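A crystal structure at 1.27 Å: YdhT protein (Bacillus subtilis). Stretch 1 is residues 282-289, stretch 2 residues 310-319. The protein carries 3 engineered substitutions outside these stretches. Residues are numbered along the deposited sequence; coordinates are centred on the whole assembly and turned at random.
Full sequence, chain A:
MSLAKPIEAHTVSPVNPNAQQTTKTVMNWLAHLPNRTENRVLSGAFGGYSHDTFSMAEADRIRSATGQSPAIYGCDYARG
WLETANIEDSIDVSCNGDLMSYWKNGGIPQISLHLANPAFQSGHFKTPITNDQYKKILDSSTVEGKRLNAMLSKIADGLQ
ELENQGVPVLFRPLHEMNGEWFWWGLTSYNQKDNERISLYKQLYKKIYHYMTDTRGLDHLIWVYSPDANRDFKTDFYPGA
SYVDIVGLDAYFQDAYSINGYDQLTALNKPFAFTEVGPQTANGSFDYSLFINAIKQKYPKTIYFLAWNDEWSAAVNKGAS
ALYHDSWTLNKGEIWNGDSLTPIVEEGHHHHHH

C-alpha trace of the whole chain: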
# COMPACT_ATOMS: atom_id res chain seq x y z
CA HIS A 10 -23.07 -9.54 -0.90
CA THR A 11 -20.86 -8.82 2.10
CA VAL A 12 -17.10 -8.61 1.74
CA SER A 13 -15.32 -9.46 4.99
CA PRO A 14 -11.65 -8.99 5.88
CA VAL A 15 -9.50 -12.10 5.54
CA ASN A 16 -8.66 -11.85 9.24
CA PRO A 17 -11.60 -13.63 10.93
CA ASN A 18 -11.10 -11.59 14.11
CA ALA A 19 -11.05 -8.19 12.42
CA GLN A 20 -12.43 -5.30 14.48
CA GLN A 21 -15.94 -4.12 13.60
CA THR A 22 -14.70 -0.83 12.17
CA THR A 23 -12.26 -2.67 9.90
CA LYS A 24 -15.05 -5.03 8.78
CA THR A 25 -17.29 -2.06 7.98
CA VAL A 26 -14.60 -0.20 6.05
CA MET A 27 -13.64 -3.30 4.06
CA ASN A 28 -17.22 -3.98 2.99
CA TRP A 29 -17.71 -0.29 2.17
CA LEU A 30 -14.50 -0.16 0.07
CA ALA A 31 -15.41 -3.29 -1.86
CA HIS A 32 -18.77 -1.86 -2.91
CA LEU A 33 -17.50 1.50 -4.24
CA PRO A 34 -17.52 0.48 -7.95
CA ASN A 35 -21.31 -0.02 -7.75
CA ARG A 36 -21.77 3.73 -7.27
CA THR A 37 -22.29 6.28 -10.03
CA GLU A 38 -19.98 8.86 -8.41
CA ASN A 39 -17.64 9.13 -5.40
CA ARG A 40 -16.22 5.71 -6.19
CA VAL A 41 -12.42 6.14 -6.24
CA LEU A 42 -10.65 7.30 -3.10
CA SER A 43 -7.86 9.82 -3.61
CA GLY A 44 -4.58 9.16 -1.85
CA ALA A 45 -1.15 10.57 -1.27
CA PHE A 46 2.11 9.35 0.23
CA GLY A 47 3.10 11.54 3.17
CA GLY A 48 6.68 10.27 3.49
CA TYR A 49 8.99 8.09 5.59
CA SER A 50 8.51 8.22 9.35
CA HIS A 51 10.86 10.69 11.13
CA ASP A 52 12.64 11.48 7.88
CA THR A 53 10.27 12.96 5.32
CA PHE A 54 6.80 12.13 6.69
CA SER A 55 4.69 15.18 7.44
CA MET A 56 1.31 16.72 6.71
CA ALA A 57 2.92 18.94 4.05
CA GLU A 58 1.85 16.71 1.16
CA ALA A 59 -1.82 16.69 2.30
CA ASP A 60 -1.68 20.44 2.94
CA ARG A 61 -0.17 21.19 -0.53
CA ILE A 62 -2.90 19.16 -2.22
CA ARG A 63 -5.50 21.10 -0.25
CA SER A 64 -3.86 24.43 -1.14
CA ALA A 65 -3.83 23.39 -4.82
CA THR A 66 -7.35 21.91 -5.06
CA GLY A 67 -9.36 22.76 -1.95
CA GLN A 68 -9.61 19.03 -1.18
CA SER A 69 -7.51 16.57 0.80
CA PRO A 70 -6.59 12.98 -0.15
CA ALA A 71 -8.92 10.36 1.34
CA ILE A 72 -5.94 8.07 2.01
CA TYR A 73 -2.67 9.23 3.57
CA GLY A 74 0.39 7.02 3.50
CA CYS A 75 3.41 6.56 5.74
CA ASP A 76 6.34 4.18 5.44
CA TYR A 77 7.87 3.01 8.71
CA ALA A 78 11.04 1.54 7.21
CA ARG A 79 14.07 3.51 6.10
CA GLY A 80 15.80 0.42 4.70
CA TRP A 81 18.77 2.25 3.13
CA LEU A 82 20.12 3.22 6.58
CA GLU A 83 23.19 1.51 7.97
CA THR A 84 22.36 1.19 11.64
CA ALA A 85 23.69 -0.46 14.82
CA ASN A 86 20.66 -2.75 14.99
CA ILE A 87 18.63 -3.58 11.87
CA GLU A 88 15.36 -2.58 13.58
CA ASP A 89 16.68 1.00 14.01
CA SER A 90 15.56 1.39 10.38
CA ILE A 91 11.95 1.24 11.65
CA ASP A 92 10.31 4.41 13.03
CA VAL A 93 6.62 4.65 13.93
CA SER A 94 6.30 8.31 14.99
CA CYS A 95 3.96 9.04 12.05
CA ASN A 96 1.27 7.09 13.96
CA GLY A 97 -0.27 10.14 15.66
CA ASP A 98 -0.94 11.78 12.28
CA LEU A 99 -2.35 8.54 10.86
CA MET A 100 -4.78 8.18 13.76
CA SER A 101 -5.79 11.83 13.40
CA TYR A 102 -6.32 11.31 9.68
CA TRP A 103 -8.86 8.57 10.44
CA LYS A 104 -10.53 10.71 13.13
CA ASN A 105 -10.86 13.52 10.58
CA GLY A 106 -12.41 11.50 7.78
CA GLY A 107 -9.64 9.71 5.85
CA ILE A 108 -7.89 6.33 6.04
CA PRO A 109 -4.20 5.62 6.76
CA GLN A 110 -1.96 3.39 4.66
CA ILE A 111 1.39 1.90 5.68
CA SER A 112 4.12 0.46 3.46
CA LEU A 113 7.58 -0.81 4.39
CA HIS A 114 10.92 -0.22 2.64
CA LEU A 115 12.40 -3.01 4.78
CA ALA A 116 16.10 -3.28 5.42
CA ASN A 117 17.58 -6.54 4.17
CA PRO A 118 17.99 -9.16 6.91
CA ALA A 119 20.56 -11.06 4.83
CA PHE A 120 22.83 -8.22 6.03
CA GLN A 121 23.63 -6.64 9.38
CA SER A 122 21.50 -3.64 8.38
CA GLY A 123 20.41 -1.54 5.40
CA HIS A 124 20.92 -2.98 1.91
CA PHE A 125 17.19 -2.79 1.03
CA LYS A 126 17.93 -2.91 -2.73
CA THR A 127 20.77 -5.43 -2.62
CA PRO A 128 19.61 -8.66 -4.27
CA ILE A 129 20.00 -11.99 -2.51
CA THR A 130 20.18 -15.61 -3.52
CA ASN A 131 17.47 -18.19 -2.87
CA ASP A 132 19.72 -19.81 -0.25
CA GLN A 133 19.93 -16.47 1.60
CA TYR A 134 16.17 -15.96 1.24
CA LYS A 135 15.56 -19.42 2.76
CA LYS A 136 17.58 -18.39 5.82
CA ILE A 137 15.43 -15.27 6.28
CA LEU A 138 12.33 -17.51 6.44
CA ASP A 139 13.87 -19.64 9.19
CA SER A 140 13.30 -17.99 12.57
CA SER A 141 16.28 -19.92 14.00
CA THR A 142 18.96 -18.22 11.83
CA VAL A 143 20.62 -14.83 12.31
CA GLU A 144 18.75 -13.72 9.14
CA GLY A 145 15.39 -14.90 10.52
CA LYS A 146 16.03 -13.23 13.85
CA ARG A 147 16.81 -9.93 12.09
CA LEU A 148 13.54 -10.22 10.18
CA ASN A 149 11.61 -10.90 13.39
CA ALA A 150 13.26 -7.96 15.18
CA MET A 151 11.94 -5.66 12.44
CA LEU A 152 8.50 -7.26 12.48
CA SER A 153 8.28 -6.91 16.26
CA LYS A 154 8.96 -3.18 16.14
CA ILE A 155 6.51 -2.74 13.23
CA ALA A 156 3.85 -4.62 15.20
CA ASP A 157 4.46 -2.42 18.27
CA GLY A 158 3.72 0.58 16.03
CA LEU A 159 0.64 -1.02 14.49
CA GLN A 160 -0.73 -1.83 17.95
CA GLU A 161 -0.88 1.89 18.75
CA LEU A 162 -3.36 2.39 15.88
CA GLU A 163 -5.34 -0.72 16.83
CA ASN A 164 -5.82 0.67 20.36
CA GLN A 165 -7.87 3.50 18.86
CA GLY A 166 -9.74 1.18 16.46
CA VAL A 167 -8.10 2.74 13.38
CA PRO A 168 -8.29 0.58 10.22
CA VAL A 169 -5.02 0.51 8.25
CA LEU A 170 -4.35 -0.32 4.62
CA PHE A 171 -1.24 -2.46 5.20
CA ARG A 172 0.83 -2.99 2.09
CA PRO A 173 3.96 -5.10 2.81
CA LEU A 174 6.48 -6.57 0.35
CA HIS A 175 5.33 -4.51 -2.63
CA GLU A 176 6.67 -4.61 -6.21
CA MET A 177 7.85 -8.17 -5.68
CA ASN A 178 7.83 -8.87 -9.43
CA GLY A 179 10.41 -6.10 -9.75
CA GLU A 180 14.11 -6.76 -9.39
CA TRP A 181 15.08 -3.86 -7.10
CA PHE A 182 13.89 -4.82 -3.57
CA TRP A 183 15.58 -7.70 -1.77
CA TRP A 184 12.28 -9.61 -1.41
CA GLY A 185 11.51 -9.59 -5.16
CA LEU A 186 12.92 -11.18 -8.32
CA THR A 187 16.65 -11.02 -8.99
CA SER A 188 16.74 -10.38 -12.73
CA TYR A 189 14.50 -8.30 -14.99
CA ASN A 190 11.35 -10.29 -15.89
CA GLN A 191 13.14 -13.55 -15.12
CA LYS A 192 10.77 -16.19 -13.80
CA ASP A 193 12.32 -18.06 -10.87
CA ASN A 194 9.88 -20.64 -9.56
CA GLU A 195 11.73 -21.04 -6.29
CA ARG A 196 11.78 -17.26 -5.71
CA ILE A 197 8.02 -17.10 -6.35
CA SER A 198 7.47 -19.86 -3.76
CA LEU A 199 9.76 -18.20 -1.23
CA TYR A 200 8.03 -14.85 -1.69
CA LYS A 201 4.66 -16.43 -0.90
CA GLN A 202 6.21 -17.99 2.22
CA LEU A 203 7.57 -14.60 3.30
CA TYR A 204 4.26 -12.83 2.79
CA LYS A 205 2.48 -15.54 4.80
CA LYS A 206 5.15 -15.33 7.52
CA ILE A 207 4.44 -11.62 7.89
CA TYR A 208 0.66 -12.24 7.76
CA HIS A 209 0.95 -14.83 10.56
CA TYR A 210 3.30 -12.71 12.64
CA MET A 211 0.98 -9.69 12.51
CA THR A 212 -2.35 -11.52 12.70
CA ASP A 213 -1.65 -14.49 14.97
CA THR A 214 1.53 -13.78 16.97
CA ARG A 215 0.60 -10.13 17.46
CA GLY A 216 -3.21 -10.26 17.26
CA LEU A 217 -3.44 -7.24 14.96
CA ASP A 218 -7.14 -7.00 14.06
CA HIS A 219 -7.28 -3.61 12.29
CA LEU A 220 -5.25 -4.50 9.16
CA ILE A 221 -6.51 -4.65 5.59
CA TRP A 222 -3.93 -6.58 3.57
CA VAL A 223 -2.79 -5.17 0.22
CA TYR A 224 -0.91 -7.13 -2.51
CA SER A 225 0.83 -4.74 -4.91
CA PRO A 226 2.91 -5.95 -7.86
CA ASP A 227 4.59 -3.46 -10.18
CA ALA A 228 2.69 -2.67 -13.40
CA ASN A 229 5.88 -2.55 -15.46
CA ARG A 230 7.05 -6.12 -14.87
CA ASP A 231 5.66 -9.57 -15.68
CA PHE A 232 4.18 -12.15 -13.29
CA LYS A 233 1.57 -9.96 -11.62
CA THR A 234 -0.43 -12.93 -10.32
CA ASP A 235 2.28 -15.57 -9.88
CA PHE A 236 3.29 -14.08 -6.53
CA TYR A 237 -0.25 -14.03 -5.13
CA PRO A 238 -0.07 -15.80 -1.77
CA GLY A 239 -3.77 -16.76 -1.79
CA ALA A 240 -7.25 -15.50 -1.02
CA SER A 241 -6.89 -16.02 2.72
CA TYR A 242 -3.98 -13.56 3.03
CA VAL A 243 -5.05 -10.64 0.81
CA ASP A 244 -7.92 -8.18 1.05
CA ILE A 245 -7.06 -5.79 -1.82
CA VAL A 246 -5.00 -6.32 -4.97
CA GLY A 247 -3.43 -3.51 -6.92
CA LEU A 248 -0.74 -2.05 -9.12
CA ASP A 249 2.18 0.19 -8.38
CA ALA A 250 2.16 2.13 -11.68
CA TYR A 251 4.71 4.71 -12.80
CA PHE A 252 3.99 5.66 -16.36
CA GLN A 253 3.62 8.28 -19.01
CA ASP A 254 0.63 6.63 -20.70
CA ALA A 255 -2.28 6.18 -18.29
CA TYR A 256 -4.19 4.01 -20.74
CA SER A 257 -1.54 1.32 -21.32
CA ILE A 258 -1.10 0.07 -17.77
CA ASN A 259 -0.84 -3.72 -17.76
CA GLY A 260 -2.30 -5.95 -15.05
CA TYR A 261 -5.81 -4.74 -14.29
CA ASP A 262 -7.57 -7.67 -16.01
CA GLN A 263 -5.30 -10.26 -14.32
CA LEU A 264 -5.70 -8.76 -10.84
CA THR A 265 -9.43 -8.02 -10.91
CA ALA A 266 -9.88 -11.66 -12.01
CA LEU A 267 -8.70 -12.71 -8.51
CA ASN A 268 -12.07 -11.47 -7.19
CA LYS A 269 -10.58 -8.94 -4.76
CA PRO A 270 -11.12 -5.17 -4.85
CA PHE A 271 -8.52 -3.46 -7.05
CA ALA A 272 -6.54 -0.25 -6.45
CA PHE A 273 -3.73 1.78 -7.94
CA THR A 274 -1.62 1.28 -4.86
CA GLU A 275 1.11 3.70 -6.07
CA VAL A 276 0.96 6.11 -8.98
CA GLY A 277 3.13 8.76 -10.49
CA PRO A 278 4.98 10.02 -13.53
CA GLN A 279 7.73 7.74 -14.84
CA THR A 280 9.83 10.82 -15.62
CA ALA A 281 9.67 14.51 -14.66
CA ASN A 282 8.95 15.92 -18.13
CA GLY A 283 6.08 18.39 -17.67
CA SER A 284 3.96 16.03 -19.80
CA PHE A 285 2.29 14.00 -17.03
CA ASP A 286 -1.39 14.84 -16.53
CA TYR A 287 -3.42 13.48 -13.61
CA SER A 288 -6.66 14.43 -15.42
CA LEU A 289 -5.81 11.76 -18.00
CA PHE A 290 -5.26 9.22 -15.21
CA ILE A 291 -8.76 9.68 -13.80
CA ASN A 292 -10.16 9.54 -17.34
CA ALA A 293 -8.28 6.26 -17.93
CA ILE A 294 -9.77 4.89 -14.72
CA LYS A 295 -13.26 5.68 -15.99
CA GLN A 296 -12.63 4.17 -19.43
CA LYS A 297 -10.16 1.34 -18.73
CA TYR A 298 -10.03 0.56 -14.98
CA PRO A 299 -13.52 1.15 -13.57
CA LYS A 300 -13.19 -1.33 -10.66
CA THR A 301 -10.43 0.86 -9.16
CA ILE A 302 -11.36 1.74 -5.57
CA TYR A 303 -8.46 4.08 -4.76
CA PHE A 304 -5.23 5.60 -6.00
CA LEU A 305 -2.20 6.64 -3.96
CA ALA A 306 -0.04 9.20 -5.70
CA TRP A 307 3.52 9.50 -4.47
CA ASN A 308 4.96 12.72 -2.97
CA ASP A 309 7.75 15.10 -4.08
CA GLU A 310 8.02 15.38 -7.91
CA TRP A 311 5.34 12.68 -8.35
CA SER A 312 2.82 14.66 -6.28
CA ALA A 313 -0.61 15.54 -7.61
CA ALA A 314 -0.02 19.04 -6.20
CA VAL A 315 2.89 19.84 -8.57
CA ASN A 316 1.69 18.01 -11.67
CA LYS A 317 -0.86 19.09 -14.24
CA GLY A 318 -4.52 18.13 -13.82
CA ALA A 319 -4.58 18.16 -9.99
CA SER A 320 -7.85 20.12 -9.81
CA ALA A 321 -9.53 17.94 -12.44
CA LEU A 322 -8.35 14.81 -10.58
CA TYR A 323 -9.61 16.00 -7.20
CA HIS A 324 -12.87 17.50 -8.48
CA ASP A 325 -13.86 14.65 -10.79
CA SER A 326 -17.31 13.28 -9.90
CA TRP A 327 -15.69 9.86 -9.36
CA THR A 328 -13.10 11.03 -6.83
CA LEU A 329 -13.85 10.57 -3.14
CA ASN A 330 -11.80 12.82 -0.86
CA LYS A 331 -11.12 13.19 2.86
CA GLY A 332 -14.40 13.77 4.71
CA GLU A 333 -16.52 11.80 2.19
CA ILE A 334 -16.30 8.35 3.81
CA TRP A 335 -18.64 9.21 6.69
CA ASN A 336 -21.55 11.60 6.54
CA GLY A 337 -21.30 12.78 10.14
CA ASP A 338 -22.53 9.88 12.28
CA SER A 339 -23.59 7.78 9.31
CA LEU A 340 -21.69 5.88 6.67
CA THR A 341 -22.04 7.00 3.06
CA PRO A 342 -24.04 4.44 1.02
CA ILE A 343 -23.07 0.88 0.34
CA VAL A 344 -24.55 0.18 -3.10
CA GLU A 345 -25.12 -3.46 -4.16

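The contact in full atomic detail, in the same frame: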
# COMPACT_ATOMS: atom_id res chain seq x y z
N ASN A 282 8.85 15.39 -16.77
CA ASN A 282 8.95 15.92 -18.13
C ASN A 282 8.01 17.09 -18.42
O ASN A 282 8.10 17.72 -19.48
CB ASN A 282 8.69 14.80 -19.14
N GLY A 283 7.11 17.37 -17.48
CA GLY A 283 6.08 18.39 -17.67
C GLY A 283 4.93 17.91 -18.55
O GLY A 283 4.04 18.69 -18.89
N SER A 284 4.97 16.63 -18.92
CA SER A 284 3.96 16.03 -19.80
C SER A 284 2.87 15.32 -19.00
O SER A 284 1.73 15.23 -19.46
CB SER A 284 4.62 15.02 -20.74
OG SER A 284 3.72 14.58 -21.75
N PHE A 285 3.22 14.82 -17.82
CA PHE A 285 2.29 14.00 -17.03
C PHE A 285 1.04 14.79 -16.66
O PHE A 285 1.13 15.94 -16.25
CB PHE A 285 2.94 13.45 -15.77
CG PHE A 285 2.14 12.37 -15.09
CD1 PHE A 285 2.28 11.04 -15.48
CD2 PHE A 285 1.26 12.69 -14.07
CE1 PHE A 285 1.55 10.04 -14.86
CE2 PHE A 285 0.51 11.69 -13.45
CZ PHE A 285 0.66 10.36 -13.84
N ASP A 286 -0.13 14.16 -16.80
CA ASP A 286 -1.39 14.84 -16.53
C ASP A 286 -2.32 13.93 -15.73
O ASP A 286 -2.84 12.93 -16.26
CB ASP A 286 -2.04 15.27 -17.85
CG ASP A 286 -3.21 16.22 -17.67
OD1 ASP A 286 -3.87 16.20 -16.60
OD2 ASP A 286 -3.49 17.00 -18.61
N TYR A 287 -2.56 14.29 -14.47
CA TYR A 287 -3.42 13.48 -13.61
C TYR A 287 -4.88 13.46 -14.08
O TYR A 287 -5.62 12.54 -13.73
CB TYR A 287 -3.31 13.92 -12.14
CG TYR A 287 -2.18 13.24 -11.39
CD1 TYR A 287 -2.29 11.90 -10.99
CD2 TYR A 287 -0.99 13.92 -11.08
CE1 TYR A 287 -1.26 11.26 -10.29
CE2 TYR A 287 0.04 13.28 -10.37
CZ TYR A 287 -0.10 11.95 -10.00
OH TYR A 287 0.91 11.30 -9.33
N SER A 288 -5.29 14.45 -14.87
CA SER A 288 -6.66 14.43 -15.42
C SER A 288 -6.85 13.27 -16.39
O SER A 288 -7.94 12.71 -16.48
CB SER A 288 -7.03 15.77 -16.08
OG SER A 288 -6.36 15.97 -17.30
N LEU A 289 -5.78 12.91 -17.10
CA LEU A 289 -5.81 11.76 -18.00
C LEU A 289 -5.86 10.45 -17.23
O LEU A 289 -6.43 9.47 -17.70
CB LEU A 289 -4.63 11.79 -18.97
CG LEU A 289 -4.64 12.99 -19.93
CD1 LEU A 289 -3.32 13.09 -20.67
CD2 LEU A 289 -5.83 12.93 -20.90
N GLU A 310 8.27 15.05 -6.50
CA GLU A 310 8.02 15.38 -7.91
C GLU A 310 6.88 14.58 -8.56
O GLU A 310 6.39 14.96 -9.63
CB GLU A 310 9.31 15.27 -8.75
CG GLU A 310 9.93 13.88 -8.81
CD GLU A 310 11.01 13.66 -7.75
OE1 GLU A 310 11.96 12.91 -8.06
OE2 GLU A 310 10.92 14.24 -6.64
N TRP A 311 6.46 13.50 -7.90
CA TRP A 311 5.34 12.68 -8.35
C TRP A 311 3.99 13.21 -7.87
O TRP A 311 2.94 12.72 -8.29
CB TRP A 311 5.50 11.23 -7.86
CG TRP A 311 6.72 10.52 -8.37
CD1 TRP A 311 6.87 9.90 -9.58
CD2 TRP A 311 7.96 10.36 -7.68
NE1 TRP A 311 8.13 9.37 -9.69
CE2 TRP A 311 8.82 9.64 -8.54
CE3 TRP A 311 8.43 10.76 -6.43
CZ2 TRP A 311 10.14 9.30 -8.17
CZ3 TRP A 311 9.74 10.44 -6.07
CH2 TRP A 311 10.57 9.71 -6.94
N SER A 312 4.02 14.20 -6.98
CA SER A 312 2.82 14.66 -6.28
C SER A 312 1.75 15.20 -7.21
O SER A 312 2.06 15.91 -8.17
CB SER A 312 3.18 15.75 -5.27
OG SER A 312 2.03 16.38 -4.74
N ALA A 313 0.50 14.91 -6.89
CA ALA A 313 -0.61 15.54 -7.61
C ALA A 313 -0.50 17.06 -7.54
O ALA A 313 -0.81 17.74 -8.51
CB ALA A 313 -1.94 15.09 -7.02
N ALA A 314 -0.04 17.59 -6.41
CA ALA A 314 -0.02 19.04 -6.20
C ALA A 314 0.84 19.80 -7.21
O ALA A 314 0.53 20.95 -7.54
CB ALA A 314 0.41 19.39 -4.78
N VAL A 315 1.91 19.16 -7.70
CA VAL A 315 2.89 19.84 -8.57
C VAL A 315 2.81 19.38 -10.02
O VAL A 315 3.63 19.78 -10.86
CB VAL A 315 4.33 19.69 -8.03
CG1 VAL A 315 4.42 20.21 -6.60
CG2 VAL A 315 4.81 18.24 -8.12
N ASN A 316 1.84 18.52 -10.32
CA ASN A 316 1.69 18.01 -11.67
C ASN A 316 0.41 18.54 -12.29
O ASN A 316 -0.51 18.95 -11.58
CB ASN A 316 1.72 16.48 -11.67
CG ASN A 316 3.12 15.93 -11.65
OD1 ASN A 316 3.81 15.93 -12.67
ND2 ASN A 316 3.57 15.48 -10.48
N LYS A 317 0.34 18.55 -13.62
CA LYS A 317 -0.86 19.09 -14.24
C LYS A 317 -2.09 18.21 -13.98
O LYS A 317 -1.98 17.00 -13.73
CB LYS A 317 -0.64 19.48 -15.71
CG LYS A 317 -0.77 18.43 -16.76
CD LYS A 317 -0.57 19.02 -18.17
CE LYS A 317 0.89 19.41 -18.43
NZ LYS A 317 1.13 20.01 -19.80
N GLY A 318 -3.25 18.84 -13.98
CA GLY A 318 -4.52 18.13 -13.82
C GLY A 318 -4.93 17.82 -12.39
O GLY A 318 -5.90 17.09 -12.18
N ALA A 319 -4.24 18.39 -11.41
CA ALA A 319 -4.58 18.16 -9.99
C ALA A 319 -6.03 18.50 -9.66
O ALA A 319 -6.71 17.73 -8.99
CB ALA A 319 -3.65 18.93 -9.09

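This is a small contact between two largely irregular segments, anchored by one tyrosine that hydrogen-bonds through both its backbone and its side chain, and bordered by a lysine lying along the neighbouring backbone.

Tyr287 points toward the other stretch and is buried. Its backbone N donates to Lys317 O at 2.9 Å, with an angle of 157° at the hydrogen, while at the far end of the ring its OH donates to Trp311 O at 2.7 Å. A tyrosine suits this place because its long, flat side chain can pack along the loop and still place a hydroxyl at its far end to donate to Trp311 O. Both carbonyls lie near the ring plane, as does Asn316 CB, 3.8 Å from Tyr287 CD2; Ala313 adds a small apolar neighbour, its CB 4.3 Å from Tyr287 CE2.

Asn316 braces its own loop. Its ND2 donates to Ser312 O at 2.8 Å and to Glu310 O at 3.0 Å, so one amide group ties together two carbonyls of its own stretch, of which Ser312 O also lies 4.0 Å from Tyr287 CE2. The amide thus helps hold the loop against which Tyr287 packs.

Asp286 caps the helix that follows: its OD1 accepts from Ser288 N at 2.8 Å and from Ser288 OG at 2.6 Å. The same OD1 lies 3.4 Å from Gly318 CA. Gly318 has a positive phi, which by itself favours glycine, and an ideal CB here would fall 2.2 Å from Asp286 OD1 and 2.5 Å from Ser288 N, both clashes.

Lys317 covers the exposed border with its aliphatic chain. Its CG sits 3.2 Å from Phe285 O and 3.4 Å from Asp286 CG, and its CE reaches 3.3 Å from Gly283 O, leaving the methylene chain against the carbonyl oxygens of Gly283 and Phe285 and the carboxylate of Asp286 while the residue remains exposed.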